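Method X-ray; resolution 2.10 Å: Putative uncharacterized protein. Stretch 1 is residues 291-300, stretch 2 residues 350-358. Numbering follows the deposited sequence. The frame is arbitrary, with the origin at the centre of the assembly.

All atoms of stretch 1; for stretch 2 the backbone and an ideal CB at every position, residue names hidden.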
# COMPACT_ATOMS: atom_id res chain seq x y z
N GLU B 291 22.58 -23.83 4.13
CA GLU B 291 21.43 -24.70 3.87
C GLU B 291 20.76 -24.40 2.52
O GLU B 291 19.64 -24.84 2.27
CB GLU B 291 20.38 -24.57 4.98
CG GLU B 291 20.91 -24.75 6.38
CD GLU B 291 21.21 -26.20 6.74
OE1 GLU B 291 20.35 -27.07 6.49
OE2 GLU B 291 22.31 -26.47 7.28
N GLY B 292 21.42 -23.64 1.66
CA GLY B 292 20.84 -23.34 0.36
C GLY B 292 19.84 -22.19 0.28
O GLY B 292 19.40 -21.84 -0.82
N VAL B 293 19.49 -21.59 1.41
CA VAL B 293 18.49 -20.52 1.35
C VAL B 293 19.14 -19.14 1.16
O VAL B 293 20.25 -18.89 1.64
CB VAL B 293 17.55 -20.53 2.61
CG1 VAL B 293 17.94 -21.62 3.57
CG2 VAL B 293 17.50 -19.16 3.29
N PRO B 294 18.47 -18.25 0.41
CA PRO B 294 19.07 -16.96 0.09
C PRO B 294 19.38 -16.14 1.35
O PRO B 294 18.57 -16.10 2.28
CB PRO B 294 17.99 -16.28 -0.78
CG PRO B 294 17.13 -17.44 -1.30
CD PRO B 294 17.12 -18.39 -0.15
N HIS B 295 20.55 -15.51 1.39
CA HIS B 295 20.99 -14.84 2.59
C HIS B 295 21.78 -13.60 2.23
O HIS B 295 22.13 -13.37 1.06
CB HIS B 295 21.82 -15.81 3.46
CG HIS B 295 22.03 -15.34 4.87
ND1 HIS B 295 20.98 -15.15 5.75
CD2 HIS B 295 23.16 -15.03 5.55
CE1 HIS B 295 21.47 -14.74 6.92
NE2 HIS B 295 22.78 -14.66 6.82
N ALA B 296 22.07 -12.78 3.25
CA ALA B 296 22.84 -11.55 3.06
C ALA B 296 23.80 -11.33 4.22
O ALA B 296 23.49 -11.66 5.36
CB ALA B 296 21.92 -10.36 2.90
N THR B 297 24.97 -10.77 3.91
CA THR B 297 26.00 -10.54 4.90
C THR B 297 26.72 -9.23 4.57
O THR B 297 26.48 -8.66 3.51
CB THR B 297 27.05 -11.69 4.94
OG1 THR B 297 27.67 -11.81 3.65
CG2 THR B 297 26.40 -13.03 5.31
N ALA B 298 27.62 -8.77 5.44
CA ALA B 298 28.49 -7.66 5.05
C ALA B 298 29.86 -8.19 4.67
O ALA B 298 30.30 -9.23 5.17
CB ALA B 298 28.63 -6.65 6.16
N ARG B 299 30.52 -7.48 3.76
CA ARG B 299 31.94 -7.64 3.52
C ARG B 299 32.61 -6.44 4.13
O ARG B 299 32.16 -5.31 3.90
CB ARG B 299 32.24 -7.75 2.05
CG ARG B 299 31.92 -9.10 1.48
CD ARG B 299 33.13 -9.64 0.77
NE ARG B 299 33.67 -10.81 1.43
CZ ARG B 299 34.87 -11.32 1.20
NH1 ARG B 299 35.24 -12.39 1.87
NH2 ARG B 299 35.70 -10.76 0.32
N VAL B 300 33.64 -6.69 4.94
CA VAL B 300 34.32 -5.64 5.70
C VAL B 300 35.82 -5.78 5.54
O VAL B 300 36.34 -6.89 5.55
CB VAL B 300 34.00 -5.70 7.21
CG1 VAL B 300 34.20 -4.33 7.84
CG2 VAL B 300 32.59 -6.17 7.44
N UNK B 350 28.50 -23.65 -6.83
CA UNK B 350 27.73 -24.37 -5.82
C UNK B 350 26.39 -23.68 -5.64
O UNK B 350 26.10 -22.70 -6.32
CB UNK B 350 28.49 -24.44 -4.49
N UNK B 351 25.57 -24.18 -4.73
CA UNK B 351 24.28 -23.56 -4.47
C UNK B 351 24.00 -23.43 -2.99
O UNK B 351 22.84 -23.32 -2.57
CB UNK B 351 23.16 -24.36 -5.14
N UNK B 352 25.07 -23.44 -2.21
CA UNK B 352 24.98 -23.24 -0.77
C UNK B 352 26.29 -22.68 -0.26
O UNK B 352 27.35 -22.95 -0.82
CB UNK B 352 24.63 -24.55 -0.05
N UNK B 353 26.21 -21.87 0.79
CA UNK B 353 27.38 -21.29 1.45
C UNK B 353 28.29 -20.48 0.53
O UNK B 353 29.51 -20.65 0.57
CB UNK B 353 28.20 -22.41 2.10
N UNK B 354 27.69 -19.61 -0.27
CA UNK B 354 28.46 -18.60 -0.99
C UNK B 354 27.87 -17.21 -0.78
O UNK B 354 26.68 -17.06 -0.53
CB UNK B 354 28.51 -18.93 -2.48
N UNK B 355 28.74 -16.21 -0.87
CA UNK B 355 28.35 -14.81 -1.01
C UNK B 355 28.90 -14.31 -2.33
O UNK B 355 30.05 -14.60 -2.68
CB UNK B 355 28.85 -13.96 0.16
N UNK B 356 28.08 -13.58 -3.08
CA UNK B 356 28.49 -13.03 -4.36
C UNK B 356 29.21 -11.70 -4.16
O UNK B 356 28.59 -10.68 -3.88
CB UNK B 356 27.28 -12.85 -5.28
N UNK B 357 30.53 -11.71 -4.28
CA UNK B 357 31.31 -10.51 -3.99
C UNK B 357 31.79 -9.84 -5.28
O UNK B 357 31.71 -10.42 -6.36
CB UNK B 357 32.50 -10.86 -3.10
N UNK B 358 32.28 -8.61 -5.16
CA UNK B 358 32.82 -7.89 -6.31
C UNK B 358 34.25 -7.42 -6.00
O UNK B 358 34.47 -6.40 -5.33
CB UNK B 358 31.93 -6.70 -6.67

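Position 350 lies out of reach of stretch 1, with none of its atoms within 5.5 Å of the ideal CB. Stretch 1 sets no demand here. The residue is Ala350.

At position 351 the CB points sideways into open space, so many side chains would fit. What meets stretch 1 is the backbone carbonyl, available whatever the side chain. The residue is Glu351. Its O lies 3.5 Å from Gly292 CA, a CA-H...O contact with an angle of 142° at the hydrogen. Gly292 has a phi of 83°, and a CB there would be jammed against the carbonyl of the residue before it.

Position 352 also points sideways. Its ideal CB is 3.8 Å from Gly292 N, beside a turn with no side chain at Gly292. The first carbon meets backbone, and beyond it a long or polar chain could run past. The residue is Arg352. Its CB packs on Gly292 N at 3.8 Å, and its guanidinium hydrogen-bonds a residue flanking the stretches.

Position 353 has phi/psi of 57/47°, the left-handed region, where glycine, asparagine and aspartate are at ease. Its CB touches nothing of stretch 1. The residue is Asn353.

Position 354 begins the strand with its CB directed away, so stretch 1 does not select. The residue is Tyr354, whose ring end comes nearer but makes no contact.

Position 355 points toward stretch 1, and its ideal CB is 4.3 Å from Thr297 OG1. Space continues from there toward the backbone of Ala296 and the side chain of His295. Leucine, isoleucine or a longer flexible apolar chain would suit; a polar group could address the hydroxyl. The residue is Met355, with chi1 and chi2 both m. Its SD sits 3.3 Å from Thr297 OG1, a close approach not counted as a hydrogen bond; that hydroxyl has no partner in the model. Its CE reaches 3.7 Å from His295 O and also lies at the edge of the imidazole, near the ring plane.

Position 356 is out of reach, as expected from strand alternation. The residue is Ile356, with no contact to stretch 1.

Position 357 points toward stretch 1 again, its ideal CB 4.1 Å from Arg299 CD. An aliphatic chain could pack on the arginine methylenes, and an acid could seek its charge. The residue is Ile357. Its CG2 rests 3.6 Å from Arg299 CD and lies over one face of the guanidinium, leaving the nitrogens to hydrogen-bond elsewhere in the structure.

Position 358 points sideways, clear of stretch 1. The residue is Asp358, the N-cap of the helix that follows.

Stretch 2, residues 350-358: AERNYMIID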
# COMPACT_ATOMS: atom_id res chain seq x y z
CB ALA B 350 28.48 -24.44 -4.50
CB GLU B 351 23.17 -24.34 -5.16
CG GLU B 351 22.84 -23.77 -6.53
CD GLU B 351 22.36 -22.33 -6.45
OE1 GLU B 351 21.30 -22.11 -5.82
OE2 GLU B 351 23.04 -21.43 -6.99
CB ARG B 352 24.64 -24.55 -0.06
CG ARG B 352 25.45 -25.75 -0.54
CD ARG B 352 25.09 -27.01 0.24
NE ARG B 352 25.41 -26.87 1.66
CZ ARG B 352 26.56 -27.23 2.21
NH1 ARG B 352 27.52 -27.76 1.46
NH2 ARG B 352 26.76 -27.05 3.51
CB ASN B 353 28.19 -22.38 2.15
CG ASN B 353 29.07 -21.83 3.26
OD1 ASN B 353 28.73 -20.84 3.90
ND2 ASN B 353 30.21 -22.46 3.47
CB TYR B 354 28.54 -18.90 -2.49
CG TYR B 354 27.21 -18.82 -3.20
CD1 TYR B 354 26.77 -17.64 -3.79
CD2 TYR B 354 26.37 -19.93 -3.27
CE1 TYR B 354 25.53 -17.56 -4.43
CE2 TYR B 354 25.14 -19.87 -3.91
CZ TYR B 354 24.73 -18.69 -4.49
OH TYR B 354 23.51 -18.63 -5.12
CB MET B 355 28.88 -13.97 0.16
CG MET B 355 28.08 -14.18 1.45
SD MET B 355 26.40 -13.57 1.23
CE MET B 355 25.42 -14.74 2.16
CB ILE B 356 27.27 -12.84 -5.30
CG1 ILE B 356 26.59 -14.19 -5.53
CG2 ILE B 356 27.71 -12.20 -6.62
CD1 ILE B 356 25.36 -14.16 -6.43
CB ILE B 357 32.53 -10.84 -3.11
CG1 ILE B 357 33.65 -11.47 -3.93
CG2 ILE B 357 32.13 -11.79 -1.97
CD1 ILE B 357 34.97 -11.57 -3.18
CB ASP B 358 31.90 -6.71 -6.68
CG ASP B 358 32.50 -5.78 -7.75
OD1 ASP B 358 33.46 -6.16 -8.46
OD2 ASP B 358 31.98 -4.65 -7.89
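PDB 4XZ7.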